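Local coordinates for ethyl acetate hydrolase (Pseudomonas veronii, PDB 5EFZ), which hydrolyses ethyl acetate and other acetate esters, serving in the breakdown of short-chain methyl ketones such as 2-butanone, at residues 130-135 against 162-167; 241-244 against 248-251; 83-88 against 350-355. All coordinates share one frame; numbering follows the deposited sequence.

Contact 1. Residues 130-135 against 162-167; sequences AQHTLL and VRYPDF
The imidazole of His132 lies with one face against the phenol ring of Tyr164 in an offset stack, the planes only 9° from parallel and the centroids 3.9 Å apart. The closest atoms are His132 CG and Tyr164 CZ, at 3.5 Å; Tyr164 CE2 lies over the centre of the imidazole and His132 CD2 over the centre of the phenol, with the hydroxyl out near CB, CG and ND1. The opposite face of the phenol is lined by the aliphatic CG of its neighbour Arg163. Phe167 meets the same imidazole differently: the edge of His132 is turned toward the phenyl face in an offset edge-to-face pair with planes at 62°. His132 CD2 stands over that face, offset toward its rim, and the nearest atoms are His132 NE2 and Phe167 CE2, at 3.8 Å. With CG anti to the backbone N, chi1 179° carries the His132 ring out between Tyr164 and Phe167. Leu135 adds an apolar touch, its CD1 resting 4.2 Å from Phe167 CE1. Histidine suits the place because it is flat enough to stack yet keeps a polar atom on its rim: ND1 lies 3.0 Å from a water, which also bonds to Thr133 OG1 and, weakly, to Tyr164 OH. Tyrosine likewise combines a stacking face with a hydroxyl near that water. The aromatic cluster thus joins helix 124-139 to the turn that ends helix 152-163, where Tyr164 leaves helical geometry. Trp160 of the latter helix meets both Tyr164 and Phe167, while Leu135 also packs on Ile94 of strand 92-96, tying the helix to the central sheet.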
ATOM      1  N   ALA A 130      -2.397  -3.990  32.495  1.00 21.82           N
ATOM      2  CA  ALA A 130      -1.866  -2.838  33.215  1.00 20.58           C
ATOM      3  C   ALA A 130      -2.914  -1.735  33.400  1.00 19.16           C
ATOM      4  O   ALA A 130      -3.036  -1.164  34.494  1.00 21.49           O
ATOM      5  CB  ALA A 130      -0.623  -2.269  32.486  1.00 18.38           C
ATOM      6  N   GLN A 131      -3.649  -1.429  32.342  1.00 18.78           N
ATOM      7  CA  GLN A 131      -4.743  -0.439  32.424  1.00 20.14           C
ATOM      8  C   GLN A 131      -5.825  -0.839  33.423  1.00 22.15           C
ATOM      9  O   GLN A 131      -6.375  -0.002  34.166  1.00 20.41           O
ATOM     10  CB  GLN A 131      -5.364  -0.224  31.042  1.00 19.36           C
ATOM     11  CG  GLN A 131      -4.422   0.538  30.074  1.00 16.01           C
ATOM     12  CD  GLN A 131      -4.771   0.313  28.617  1.00 20.32           C
ATOM     13  OE1 GLN A 131      -5.846  -0.183  28.297  1.00 19.00           O
ATOM     14  NE2 GLN A 131      -3.828   0.640  27.717  1.00 17.39           N
ATOM     15  N   HIS A 132      -6.179  -2.112  33.407  1.00 21.77           N
ATOM     16  CA  HIS A 132      -7.179  -2.594  34.349  1.00 20.00           C
ATOM     17  C   HIS A 132      -6.688  -2.422  35.791  1.00 22.40           C
ATOM     18  O   HIS A 132      -7.468  -2.051  36.689  1.00 22.73           O
ATOM     19  CB  HIS A 132      -7.515  -4.048  34.052  1.00 21.59           C
ATOM     20  CG  HIS A 132      -8.516  -4.635  35.002  1.00 27.16           C
ATOM     21  ND1 HIS A 132      -8.148  -5.390  36.091  1.00 27.91           N
ATOM     22  CD2 HIS A 132      -9.870  -4.598  35.014  1.00 27.48           C
ATOM     23  CE1 HIS A 132      -9.227  -5.776  36.750  1.00 28.99           C
ATOM     24  NE2 HIS A 132     -10.288  -5.306  36.119  1.00 26.85           N
ATOM     25  N   THR A 133      -5.407  -2.677  36.031  1.00 20.52           N
ATOM     26  CA  THR A 133      -4.860  -2.513  37.387  1.00 22.09           C
ATOM     27  C   THR A 133      -4.878  -1.040  37.775  1.00 20.76           C
ATOM     28  O   THR A 133      -5.214  -0.684  38.900  1.00 23.69           O
ATOM     29  CB  THR A 133      -3.410  -3.064  37.491  1.00 24.39           C
ATOM     30  OG1 THR A 133      -3.468  -4.486  37.367  1.00 26.13           O
ATOM     31  CG2 THR A 133      -2.781  -2.695  38.852  1.00 25.50           C
ATOM     32  N   LEU A 134      -4.527  -0.189  36.813  1.00 22.70           N
ATOM     33  CA  LEU A 134      -4.549   1.250  37.019  1.00 20.22           C
ATOM     34  C   LEU A 134      -5.946   1.714  37.428  1.00 20.79           C
ATOM     35  O   LEU A 134      -6.123   2.434  38.416  1.00 22.89           O
ATOM     36  CB  LEU A 134      -4.120   1.960  35.729  1.00 20.98           C
ATOM     37  CG  LEU A 134      -4.276   3.484  35.755  1.00 23.33           C
ATOM     38  CD1 LEU A 134      -3.220   4.132  36.629  1.00 24.01           C
ATOM     39  CD2 LEU A 134      -4.233   4.021  34.314  1.00 24.52           C
ATOM     40  N   LEU A 135      -6.943   1.295  36.663  1.00 19.24           N
ATOM     41  CA  LEU A 135      -8.306   1.786  36.910  1.00 20.44           C
ATOM     42  C   LEU A 135      -8.849   1.307  38.246  1.00 22.73           C
ATOM     43  O   LEU A 135      -9.404   2.090  39.012  1.00 24.28           O
ATOM     44  CB  LEU A 135      -9.232   1.354  35.767  1.00 23.86           C
ATOM     45  CG  LEU A 135      -8.927   2.047  34.421  1.00 23.76           C
ATOM     46  CD1 LEU A 135      -9.677   1.329  33.296  1.00 24.17           C
ATOM     47  CD2 LEU A 135      -9.325   3.527  34.444  1.00 24.18           C
ATOM     48  N   VAL A 162     -13.116  -8.153  25.333  1.00 19.13           N
ATOM     49  CA  VAL A 162     -13.087  -9.623  25.400  1.00 19.45           C
ATOM     50  C   VAL A 162     -12.568 -10.094  26.768  1.00 22.60           C
ATOM     51  O   VAL A 162     -13.094 -11.042  27.346  1.00 23.43           O
ATOM     52  CB  VAL A 162     -12.201 -10.243  24.267  1.00 20.53           C
ATOM     53  CG1 VAL A 162     -11.945 -11.752  24.505  1.00 19.60           C
ATOM     54  CG2 VAL A 162     -12.856 -10.035  22.910  1.00 19.40           C
ATOM     55  N   ARG A 163     -11.550  -9.421  27.285  1.00 21.59           N
ATOM     56  CA  ARG A 163     -10.864  -9.867  28.498  1.00 24.75           C
ATOM     57  C   ARG A 163     -11.661  -9.566  29.767  1.00 23.75           C
ATOM     58  O   ARG A 163     -11.674 -10.365  30.724  1.00 20.81           O
ATOM     59  CB  ARG A 163      -9.469  -9.212  28.580  1.00 28.09           C
ATOM     60  CG  ARG A 163      -8.619  -9.675  29.754  1.00 31.23           C
ATOM     61  CD  ARG A 163      -7.312  -8.911  29.872  1.00 36.24           C
ATOM     62  NE  ARG A 163      -6.348  -9.337  28.871  1.00 40.56           N
ATOM     63  CZ  ARG A 163      -5.171  -9.880  29.149  1.00 40.09           C
ATOM     64  NH1 ARG A 163      -4.785 -10.060  30.414  1.00 39.17           N
ATOM     65  NH2 ARG A 163      -4.393 -10.257  28.155  1.00 40.50           N
ATOM     66  N   TYR A 164     -12.340  -8.420  29.772  1.00 23.26           N
ATOM     67  CA  TYR A 164     -13.174  -8.019  30.893  1.00 24.96           C
ATOM     68  C   TYR A 164     -14.592  -7.638  30.449  1.00 25.56           C
ATOM     69  O   TYR A 164     -14.975  -6.457  30.482  1.00 26.93           O
ATOM     70  CB  TYR A 164     -12.529  -6.848  31.629  1.00 25.63           C
ATOM     71  CG  TYR A 164     -11.118  -7.081  32.104  1.00 26.22           C
ATOM     72  CD1 TYR A 164     -10.052  -6.447  31.486  1.00 25.89           C
ATOM     73  CD2 TYR A 164     -10.856  -7.902  33.193  1.00 28.62           C
ATOM     74  CE1 TYR A 164      -8.776  -6.626  31.917  1.00 28.73           C
ATOM     75  CE2 TYR A 164      -9.554  -8.097  33.636  1.00 30.50           C
ATOM     76  CZ  TYR A 164      -8.527  -7.457  32.985  1.00 30.64           C
ATOM     77  OH  TYR A 164      -7.240  -7.624  33.406  1.00 34.16           O
ATOM     78  N   PRO A 165     -15.383  -8.629  30.030  1.00 25.09           N
ATOM     79  CA  PRO A 165     -16.591  -8.239  29.284  1.00 26.31           C
ATOM     80  C   PRO A 165     -17.628  -7.447  30.075  1.00 26.91           C
ATOM     81  O   PRO A 165     -18.263  -6.566  29.500  1.00 26.24           O
ATOM     82  CB  PRO A 165     -17.167  -9.578  28.813  1.00 30.30           C
ATOM     83  CG  PRO A 165     -16.437 -10.628  29.547  1.00 31.96           C
ATOM     84  CD  PRO A 165     -15.144 -10.079  30.013  1.00 27.03           C
ATOM     85  N   ASP A 166     -17.795  -7.723  31.360  1.00 24.97           N
ATOM     86  CA  ASP A 166     -18.708  -6.913  32.174  1.00 27.06           C
ATOM     87  C   ASP A 166     -18.199  -5.491  32.490  1.00 27.01           C
ATOM     88  O   ASP A 166     -18.975  -4.560  32.732  1.00 26.56           O
ATOM     89  CB  ASP A 166     -18.990  -7.638  33.496  1.00 31.03           C
ATOM     90  CG  ASP A 166     -19.946  -8.810  33.322  1.00 38.31           C
ATOM     91  OD1 ASP A 166     -21.003  -8.642  32.669  1.00 38.73           O
ATOM     92  OD2 ASP A 166     -19.631  -9.904  33.819  1.00 42.14           O
ATOM     93  N   PHE A 167     -16.890  -5.330  32.492  1.00 26.33           N
ATOM     94  CA  PHE A 167     -16.271  -4.069  32.855  1.00 24.25           C
ATOM     95  C   PHE A 167     -16.547  -2.997  31.784  1.00 22.53           C
ATOM     96  O   PHE A 167     -16.654  -1.809  32.092  1.00 22.42           O
ATOM     97  CB  PHE A 167     -14.757  -4.301  33.017  1.00 24.73           C
ATOM     98  CG  PHE A 167     -14.049  -3.309  33.914  1.00 23.95           C
ATOM     99  CD1 PHE A 167     -13.604  -2.084  33.416  1.00 24.51           C
ATOM    100  CD2 PHE A 167     -13.777  -3.633  35.237  1.00 25.61           C
ATOM    101  CE1 PHE A 167     -12.887  -1.179  34.252  1.00 24.69           C
ATOM    102  CE2 PHE A 167     -13.082  -2.746  36.076  1.00 26.62           C
ATOM    103  CZ  PHE A 167     -12.637  -1.517  35.578  1.00 24.52           C
TER
HETATM  104  O   HOH W   1      -5.327  -6.329  35.967  1.00 39.46           O

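Contact 2. Residues 241-244 against 248-251; sequences LGFE and MFVD
Phe243 and Phe249 meet edge to face, the edge of the Phe249 ring turned toward the face of Phe243 with the planes at 81° and the centroids 5.5 Å apart. In Phe249, CG is anti to the backbone N (chi1 -176°), which carries CD1 to within 3.7 Å of Phe243 CD2. In Phe243, CG is anti to the carbonyl carbon (chi1 -58°); CB packs against the backbone of Phe249, and the ring meets Met248 O obliquely, CD1 at 3.5 Å. Met248 starts toward the loop, its CB 4.1 Å from Glu244 N, but the end of its side chain leads away. Phenylalanine suits both aromatic positions, giving broad apolar surface where a short loop folds back on the next helix. An alanine in place of Phe243 would remove the ring and is likely to open a gap beside Phe249 CD1, weakening the hold of loop on helix. Gly242, with positive phi, closes helix 237-240 in a Schellman motif just before this turn; a CB at these backbone angles would be jammed against the carbonyl O of Leu241. Helix 246-258 follows, and from it Phe249 also meets Phe253 and the edge-to-face partner Trp228, within the helical region between strands 170-174 and 296-300.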
ATOM      1  N   LEU A 241      -4.303  20.795   2.855  1.00 25.29           N
ATOM      2  CA  LEU A 241      -3.672  20.805   4.177  1.00 26.38           C
ATOM      3  C   LEU A 241      -2.457  21.760   4.217  1.00 32.02           C
ATOM      4  O   LEU A 241      -1.806  21.897   5.262  1.00 29.93           O
ATOM      5  CB  LEU A 241      -3.249  19.381   4.577  1.00 24.77           C
ATOM      6  CG  LEU A 241      -4.439  18.429   4.795  1.00 24.34           C
ATOM      7  CD1 LEU A 241      -3.973  17.009   5.004  1.00 22.79           C
ATOM      8  CD2 LEU A 241      -5.264  18.897   6.045  1.00 26.21           C
ATOM      9  N   GLY A 242      -2.163  22.409   3.087  1.00 33.91           N
ATOM     10  CA  GLY A 242      -1.119  23.419   3.020  1.00 37.35           C
ATOM     11  C   GLY A 242       0.239  22.987   2.480  1.00 39.20           C
ATOM     12  O   GLY A 242       1.231  23.695   2.674  1.00 42.43           O
ATOM     13  N   PHE A 243       0.293  21.846   1.798  1.00 34.50           N
ATOM     14  CA  PHE A 243       1.536  21.358   1.200  1.00 34.76           C
ATOM     15  C   PHE A 243       1.438  21.355  -0.341  1.00 41.16           C
ATOM     16  O   PHE A 243       0.610  20.641  -0.919  1.00 42.36           O
ATOM     17  CB  PHE A 243       1.861  19.963   1.740  1.00 31.14           C
ATOM     18  CG  PHE A 243       2.003  19.928   3.246  1.00 27.74           C
ATOM     19  CD1 PHE A 243       3.243  20.122   3.846  1.00 29.52           C
ATOM     20  CD2 PHE A 243       0.886  19.761   4.057  1.00 27.83           C
ATOM     21  CE1 PHE A 243       3.373  20.113   5.237  1.00 29.89           C
ATOM     22  CE2 PHE A 243       1.008  19.761   5.461  1.00 27.56           C
ATOM     23  CZ  PHE A 243       2.254  19.935   6.043  1.00 29.25           C
ATOM     24  N   GLU A 244       2.306  22.135  -0.985  1.00 43.69           N
ATOM     25  CA  GLU A 244       2.245  22.401  -2.429  1.00 47.08           C
ATOM     26  C   GLU A 244       2.347  21.171  -3.325  1.00 44.45           C
ATOM     27  O   GLU A 244       1.833  21.166  -4.443  1.00 44.70           O
ATOM     28  CB  GLU A 244       3.362  23.359  -2.820  1.00 54.29           C
ATOM     29  CG  GLU A 244       3.235  24.740  -2.232  1.00 61.55           C
ATOM     30  CD  GLU A 244       4.399  25.631  -2.619  1.00 69.88           C
ATOM     31  OE1 GLU A 244       5.402  25.099  -3.145  1.00 72.00           O
ATOM     32  OE2 GLU A 244       4.295  26.864  -2.430  1.00 73.64           O
ATOM     33  N   MET A 248       6.663  18.140  -0.798  1.00 32.05           N
ATOM     34  CA  MET A 248       6.546  19.010   0.383  1.00 30.72           C
ATOM     35  C   MET A 248       5.772  18.320   1.511  1.00 26.71           C
ATOM     36  O   MET A 248       6.073  18.515   2.691  1.00 26.05           O
ATOM     37  CB  MET A 248       5.862  20.337   0.030  1.00 32.83           C
ATOM     38  CG  MET A 248       6.773  21.333  -0.693  1.00 42.41           C
ATOM     39  SD  MET A 248       8.391  21.424   0.118  1.00108.73           S
ATOM     40  CE  MET A 248       9.463  20.758  -1.155  1.00 57.18           C
ATOM     41  N   PHE A 249       4.774  17.523   1.144  1.00 23.35           N
ATOM     42  CA  PHE A 249       3.994  16.761   2.121  1.00 21.84           C
ATOM     43  C   PHE A 249       4.822  15.660   2.790  1.00 22.63           C
ATOM     44  O   PHE A 249       4.802  15.483   4.022  1.00 19.79           O
ATOM     45  CB  PHE A 249       2.771  16.165   1.446  1.00 24.16           C
ATOM     46  CG  PHE A 249       1.854  15.440   2.388  1.00 22.70           C
ATOM     47  CD1 PHE A 249       1.068  16.141   3.292  1.00 22.22           C
ATOM     48  CD2 PHE A 249       1.787  14.061   2.370  1.00 20.07           C
ATOM     49  CE1 PHE A 249       0.215  15.463   4.186  1.00 23.60           C
ATOM     50  CE2 PHE A 249       0.928  13.384   3.235  1.00 20.70           C
ATOM     51  CZ  PHE A 249       0.156  14.079   4.147  1.00 22.39           C
ATOM     52  N   VAL A 250       5.550  14.898   1.982  1.00 23.05           N
ATOM     53  CA  VAL A 250       6.412  13.860   2.529  1.00 22.00           C
ATOM     54  C   VAL A 250       7.465  14.476   3.459  1.00 26.15           C
ATOM     55  O   VAL A 250       7.653  14.003   4.582  1.00 24.56           O
ATOM     56  CB  VAL A 250       7.101  13.060   1.395  1.00 28.33           C
ATOM     57  CG1 VAL A 250       8.157  12.154   1.942  1.00 27.22           C
ATOM     58  CG2 VAL A 250       6.041  12.261   0.639  1.00 25.47           C
ATOM     59  N   ASP A 251       8.128  15.550   3.009  1.00 26.50           N
ATOM     60  CA  ASP A 251       9.177  16.150   3.817  1.00 31.83           C
ATOM     61  C   ASP A 251       8.639  16.932   5.026  1.00 32.62           C
ATOM     62  O   ASP A 251       9.162  16.798   6.132  1.00 33.11           O
ATOM     63  CB  ASP A 251      10.056  17.083   2.977  1.00 32.87           C
ATOM     64  CG  ASP A 251      10.853  16.344   1.925  1.00 36.32           C
ATOM     65  OD1 ASP A 251      10.874  15.090   1.942  1.00 36.21           O
ATOM     66  OD2 ASP A 251      11.451  17.031   1.071  1.00 39.21           O
TER

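Contact 3. Residues 83-88 against 350-355; sequences GRALDP and AHLAEL
Ala85 CB presses on Leu352 CB at 3.5 Å, closer than two such carbons usually pack. This tight point joins two distant parts of the alpha/beta hydrolase fold: the loop leading into strand 92-96 and helix 342-356, the last helix of the chain, which packs against the central sheet. The small methyl of Ala85 is what permits so near an approach. It points at the helix, and Ala85 CA and Ala353 CA, the nearest pair of CA atoms, are 5.2 Å apart. The same methyl also lies 4.0 Å from Ala353 N, so it sits against the helix backbone as well as beside a side chain. Ala353 suits the margin of this approach, since a short side chain adds little bulk next to the loop.

Leu352 brings the longer apolar reach. Its CG is anti to the carbonyl carbon (chi1 -72°), and the extended chain places CD1 4.2 Å from Ala85 CB and 4.4 Å from Leu86 CD2. Leucine fits here because its branched end can touch the loop while the side chain also rests on Ala172 of strand 170-174. Leu86 is similarly shared, packing on Ile93 of strand 92-96, so the two leucines link loop, helix and sheet through a buried apolar layer. Polar grips lie alongside: Arg84 NE forms a salt bridge with Asp349 of the same helix, whose other carboxylate oxygen takes a weak hydrogen bond from Ala85 N. The loop itself is bent at Leu86, the centre of an inverse gamma turn, and its closing bond is weak, running from Asp87 N to Ala85 O at 2.9 Å.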
ATOM      1  N   GLY A  83     -17.155  20.843  23.059  1.00 41.75           N
ATOM      2  CA  GLY A  83     -18.185  20.666  22.038  1.00 44.11           C
ATOM      3  C   GLY A  83     -18.319  19.237  21.500  1.00 41.15           C
ATOM      4  O   GLY A  83     -19.099  18.966  20.601  1.00 42.99           O
ATOM      5  N   ARG A  84     -17.560  18.308  22.055  1.00 32.15           N
ATOM      6  CA  ARG A  84     -17.340  17.027  21.377  1.00 29.18           C
ATOM      7  C   ARG A  84     -18.077  15.872  22.068  1.00 28.91           C
ATOM      8  O   ARG A  84     -18.635  16.054  23.139  1.00 29.62           O
ATOM      9  CB  ARG A  84     -15.840  16.732  21.313  1.00 27.86           C
ATOM     10  CG  ARG A  84     -14.967  17.908  20.852  1.00 28.02           C
ATOM     11  CD  ARG A  84     -15.076  18.147  19.356  1.00 28.00           C
ATOM     12  NE  ARG A  84     -14.629  16.994  18.562  1.00 26.89           N
ATOM     13  CZ  ARG A  84     -13.361  16.734  18.240  1.00 27.50           C
ATOM     14  NH1 ARG A  84     -12.378  17.539  18.642  1.00 27.33           N
ATOM     15  NH2 ARG A  84     -13.068  15.665  17.500  1.00 23.44           N
ATOM     16  N   ALA A  85     -18.069  14.684  21.467  1.00 27.61           N
ATOM     17  CA  ALA A  85     -18.625  13.507  22.144  1.00 26.83           C
ATOM     18  C   ALA A  85     -17.831  13.196  23.428  1.00 24.77           C
ATOM     19  O   ALA A  85     -18.420  12.952  24.500  1.00 26.64           O
ATOM     20  CB  ALA A  85     -18.631  12.285  21.203  1.00 24.66           C
ATOM     21  N   LEU A  86     -16.498  13.181  23.318  1.00 23.04           N
ATOM     22  CA  LEU A  86     -15.638  13.005  24.493  1.00 21.56           C
ATOM     23  C   LEU A  86     -15.514  14.352  25.200  1.00 23.26           C
ATOM     24  O   LEU A  86     -14.524  15.063  25.068  1.00 22.14           O
ATOM     25  CB  LEU A  86     -14.265  12.478  24.103  1.00 21.83           C
ATOM     26  CG  LEU A  86     -14.296  11.184  23.275  1.00 22.87           C
ATOM     27  CD1 LEU A  86     -12.900  10.653  23.065  1.00 21.00           C
ATOM     28  CD2 LEU A  86     -15.194  10.146  23.938  1.00 22.48           C
ATOM     29  N   ASP A  87     -16.537  14.670  25.968  1.00 24.10           N
ATOM     30  CA  ASP A  87     -16.707  15.962  26.596  1.00 25.77           C
ATOM     31  C   ASP A  87     -16.307  15.872  28.068  1.00 24.30           C
ATOM     32  O   ASP A  87     -16.984  15.218  28.844  1.00 22.50           O
ATOM     33  CB  ASP A  87     -18.179  16.385  26.447  1.00 27.38           C
ATOM     34  CG  ASP A  87     -18.470  17.786  26.957  1.00 30.75           C
ATOM     35  OD1 ASP A  87     -17.717  18.333  27.791  1.00 30.03           O
ATOM     36  OD2 ASP A  87     -19.496  18.350  26.514  1.00 33.29           O
ATOM     37  N   PRO A  88     -15.234  16.566  28.464  1.00 26.49           N
ATOM     38  CA  PRO A  88     -14.771  16.453  29.856  1.00 26.07           C
ATOM     39  C   PRO A  88     -15.651  17.189  30.877  1.00 27.81           C
ATOM     40  O   PRO A  88     -15.439  17.073  32.103  1.00 26.71           O
ATOM     41  CB  PRO A  88     -13.358  17.044  29.790  1.00 28.17           C
ATOM     42  CG  PRO A  88     -13.419  18.016  28.661  1.00 28.17           C
ATOM     43  CD  PRO A  88     -14.387  17.466  27.657  1.00 25.51           C
ATOM     44  N   ALA A 350     -20.871  12.252  16.094  1.00 20.59           N
ATOM     45  CA  ALA A 350     -22.297  11.909  16.016  1.00 24.19           C
ATOM     46  C   ALA A 350     -22.507  10.439  16.409  1.00 22.16           C
ATOM     47  O   ALA A 350     -23.414  10.119  17.195  1.00 21.94           O
ATOM     48  CB  ALA A 350     -22.850  12.196  14.617  1.00 24.38           C
ATOM     49  N   HIS A 351     -21.664   9.546  15.884  1.00 19.77           N
ATOM     50  CA  HIS A 351     -21.768   8.124  16.236  1.00 20.43           C
ATOM     51  C   HIS A 351     -21.465   7.917  17.732  1.00 20.57           C
ATOM     52  O   HIS A 351     -22.179   7.200  18.439  1.00 20.93           O
ATOM     53  CB  HIS A 351     -20.806   7.254  15.407  1.00 17.80           C
ATOM     54  CG  HIS A 351     -21.159   7.155  13.960  1.00 19.84           C
ATOM     55  ND1 HIS A 351     -22.413   6.781  13.507  1.00 23.63           N
ATOM     56  CD2 HIS A 351     -20.424   7.368  12.840  1.00 21.18           C
ATOM     57  CE1 HIS A 351     -22.426   6.771  12.192  1.00 25.38           C
ATOM     58  NE2 HIS A 351     -21.220   7.124  11.758  1.00 22.19           N
ATOM     59  N   LEU A 352     -20.396   8.533  18.212  1.00 17.82           N
ATOM     60  CA  LEU A 352     -20.033   8.362  19.622  1.00 19.90           C
ATOM     61  C   LEU A 352     -21.100   8.912  20.576  1.00 21.78           C
ATOM     62  O   LEU A 352     -21.339   8.337  21.641  1.00 23.70           O
ATOM     63  CB  LEU A 352     -18.706   9.035  19.926  1.00 19.43           C
ATOM     64  CG  LEU A 352     -17.439   8.370  19.365  1.00 17.93           C
ATOM     65  CD1 LEU A 352     -16.216   9.179  19.819  1.00 18.77           C
ATOM     66  CD2 LEU A 352     -17.320   6.891  19.759  1.00 19.10           C
ATOM     67  N   ALA A 353     -21.726  10.028  20.214  1.00 22.40           N
ATOM     68  CA  ALA A 353     -22.766  10.589  21.068  1.00 23.51           C
ATOM     69  C   ALA A 353     -23.960   9.624  21.106  1.00 23.63           C
ATOM     70  O   ALA A 353     -24.602   9.434  22.146  1.00 21.98           O
ATOM     71  CB  ALA A 353     -23.186  11.988  20.569  1.00 21.13           C
ATOM     72  N   GLU A 354     -24.229   8.976  19.985  1.00 21.37           N
ATOM     73  CA  GLU A 354     -25.348   8.046  19.907  1.00 22.92           C
ATOM     74  C   GLU A 354     -25.026   6.823  20.751  1.00 23.20           C
ATOM     75  O   GLU A 354     -25.863   6.329  21.489  1.00 22.84           O
ATOM     76  CB  GLU A 354     -25.631   7.647  18.460  1.00 24.51           C
ATOM     77  CG  GLU A 354     -26.763   6.643  18.337  1.00 31.61           C
ATOM     78  CD  GLU A 354     -27.178   6.386  16.904  1.00 37.96           C
ATOM     79  OE1 GLU A 354     -26.742   7.128  15.995  1.00 38.31           O
ATOM     80  OE2 GLU A 354     -27.949   5.431  16.690  1.00 42.34           O
ATOM     81  N   LEU A 355     -23.779   6.368  20.672  1.00 18.79           N
ATOM     82  CA  LEU A 355     -23.331   5.221  21.470  1.00 20.27           C
ATOM     83  C   LEU A 355     -23.452   5.498  22.951  1.00 20.49           C
ATOM     84  O   LEU A 355     -23.936   4.655  23.721  1.00 21.18           O
ATOM     85  CB  LEU A 355     -21.874   4.870  21.121  1.00 20.69           C
ATOM     86  CG  LEU A 355     -21.269   3.674  21.862  1.00 21.89           C
ATOM     87  CD1 LEU A 355     -22.164   2.445  21.714  1.00 21.61           C
ATOM     88  CD2 LEU A 355     -19.878   3.389  21.228  1.00 22.55           C
TER

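Overall arrangement
Along the chain, contact 3 joins the segments farthest apart in sequence, pairing the loop before strand 92-96 with helix 342-356; contacts 1 and 2 are both nested inside the loop it closes and follow one another in series. Contacts 1 and 3 belong to the alpha/beta core, with centres about 22 Å apart, and both reach strand 92-96 of the mixed sheet through their side chains. Contact 2 lies across the centre of the chain from contact 1, about 41 Å between centres, and about 31 Å from contact 3. It belongs to the helical region between strands 170-174 and 296-300, where the side chain of Phe249 is about 11 Å from that of His334, probably a catalytic residue.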